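Local coordinates for ferripyochelin binding protein (PDB 1V3W) that binds zinc and calcium ions and, as a gamma-class carbonic anhydrase, probably catalyses the reversible hydration of carbon dioxide to bicarbonate, at residues E48-V52 with P71-G75. Numbering follows the deposited sequence.
Sequences EQIYV and PTEIG
Two successive coils of a left-handed parallel beta-helix, the fold of gamma-class carbonic anhydrases, stack here. Strands 49-52 and 72-74 are extended and parallel, 5° apart, and their axes come within 4.8 Å. The register pairs I50 with T72, Y51 with E73 and V52 with I74, each at 4.8 Å CA to CA. Three backbone hydrogen bonds join them: T72 N to Q49 O (3.1 Å), Y51 N to T72 O (2.9 Å) and I74 N to Y51 O (2.8 Å). A CA-H...O contact adds I50 CA to T72 O (3.3 Å). I50, V52, T72 and I74 are buried on one face, where I50 and T72 also touch I64 of strand 63-65. T72 OG1 is hydrogen-bonded to the backbone O of H65, a zinc ligand. Y51 and E73 share the other face, with Y51 CB 3.8 Å from E73 OE1. The chain turns a corner at E48. There E48 OE2 accepts a hydrogen bond from G69 N, and E48 CB packs 3.5 Å from P71 CA.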
loop_
_atom_site.group_PDB
_atom_site.type_symbol
_atom_site.label_atom_id
_atom_site.label_comp_id
_atom_site.label_asym_id
_atom_site.label_seq_id
_atom_site.Cartn_x
_atom_site.Cartn_y
_atom_site.Cartn_z
ATOM N N GLU A 48 -2.703 7.705 -19.620
ATOM C CA GLU A 48 -3.225 9.070 -19.660
ATOM C C GLU A 48 -2.419 9.925 -18.682
ATOM O O GLU A 48 -1.656 9.408 -17.867
ATOM C CB GLU A 48 -4.704 9.113 -19.258
ATOM C CG GLU A 48 -5.661 8.343 -20.162
ATOM C CD GLU A 48 -5.679 8.854 -21.590
ATOM O OE1 GLU A 48 -5.305 10.024 -21.815
ATOM O OE2 GLU A 48 -6.084 8.085 -22.487
ATOM N N GLN A 49 -2.599 11.236 -18.758
ATOM C CA GLN A 49 -1.883 12.149 -17.881
ATOM C C GLN A 49 -2.372 12.112 -16.437
ATOM O O GLN A 49 -3.538 11.816 -16.161
ATOM C CB GLN A 49 -2.019 13.585 -18.400
ATOM C CG GLN A 49 -1.275 14.628 -17.567
ATOM C CD GLN A 49 -1.448 16.043 -18.100
ATOM O OE1 GLN A 49 -2.423 16.730 -17.784
ATOM N NE2 GLN A 49 -0.500 16.480 -18.921
ATOM N N ILE A 50 -1.453 12.395 -15.519
ATOM C CA ILE A 50 -1.779 12.497 -14.102
ATOM C C ILE A 50 -1.417 13.936 -13.774
ATOM O O ILE A 50 -0.253 14.326 -13.876
ATOM C CB ILE A 50 -0.932 11.559 -13.226
ATOM C CG1 ILE A 50 -1.283 10.106 -13.543
ATOM C CG2 ILE A 50 -1.189 11.861 -11.746
ATOM C CD1 ILE A 50 -0.323 9.104 -12.940
ATOM N N TYR A 51 -2.424 14.727 -13.415
ATOM C CA TYR A 51 -2.223 16.131 -13.087
ATOM C C TYR A 51 -2.492 16.366 -11.606
ATOM O O TYR A 51 -3.533 15.956 -11.095
ATOM C CB TYR A 51 -3.178 16.998 -13.912
ATOM C CG TYR A 51 -3.050 18.476 -13.638
ATOM C CD1 TYR A 51 -2.193 19.274 -14.394
ATOM C CD2 TYR A 51 -3.762 19.072 -12.599
ATOM C CE1 TYR A 51 -2.050 20.635 -14.119
ATOM C CE2 TYR A 51 -3.622 20.424 -12.315
ATOM C CZ TYR A 51 -2.768 21.196 -13.077
ATOM O OH TYR A 51 -2.639 22.528 -12.776
ATOM N N VAL A 52 -1.553 17.018 -10.927
ATOM C CA VAL A 52 -1.703 17.324 -9.510
ATOM C C VAL A 52 -1.636 18.838 -9.318
ATOM O O VAL A 52 -0.587 19.454 -9.522
ATOM C CB VAL A 52 -0.603 16.644 -8.674
ATOM C CG1 VAL A 52 -0.833 16.907 -7.193
ATOM C CG2 VAL A 52 -0.601 15.145 -8.952
ATOM N N PRO A 71 -8.008 10.030 -17.651
ATOM C CA PRO A 71 -6.840 10.597 -16.981
ATOM C C PRO A 71 -7.170 10.860 -15.517
ATOM O O PRO A 71 -8.338 10.820 -15.119
ATOM C CB PRO A 71 -6.589 11.882 -17.762
ATOM C CG PRO A 71 -7.970 12.298 -18.159
ATOM C CD PRO A 71 -8.595 10.994 -18.601
ATOM N N THR A 72 -6.146 11.097 -14.707
ATOM C CA THR A 72 -6.379 11.404 -13.308
ATOM C C THR A 72 -6.066 12.875 -13.141
ATOM O O THR A 72 -4.955 13.317 -13.430
ATOM C CB THR A 72 -5.482 10.575 -12.374
ATOM O OG1 THR A 72 -5.929 9.213 -12.372
ATOM C CG2 THR A 72 -5.548 11.124 -10.955
ATOM N N GLU A 73 -7.075 13.619 -12.717
ATOM C CA GLU A 73 -6.885 15.034 -12.492
ATOM C C GLU A 73 -7.200 15.378 -11.058
ATOM O O GLU A 73 -8.329 15.201 -10.595
ATOM C CB GLU A 73 -7.741 15.834 -13.415
ATOM C CG GLU A 73 -7.727 17.288 -13.024
ATOM C CD GLU A 73 -7.217 18.164 -14.127
ATOM O OE1 GLU A 73 -6.722 17.634 -15.152
ATOM O OE2 GLU A 73 -7.317 19.392 -13.953
ATOM N N ILE A 74 -6.192 15.908 -10.374
ATOM C CA ILE A 74 -6.322 16.276 -8.974
ATOM C C ILE A 74 -6.300 17.793 -8.848
ATOM O O ILE A 74 -5.459 18.459 -9.452
ATOM C CB ILE A 74 -5.163 15.688 -8.145
ATOM C CG1 ILE A 74 -5.104 14.170 -8.333
ATOM C CG2 ILE A 74 -5.342 16.043 -6.681
ATOM C CD1 ILE A 74 -6.351 13.443 -7.888
ATOM N N GLY A 75 -7.233 18.330 -8.066
ATOM C CA GLY A 75 -7.308 19.769 -7.875
ATOM C C GLY A 75 -6.302 20.315 -6.878
ATOM O O GLY A 75 -5.254 19.707 -6.634
#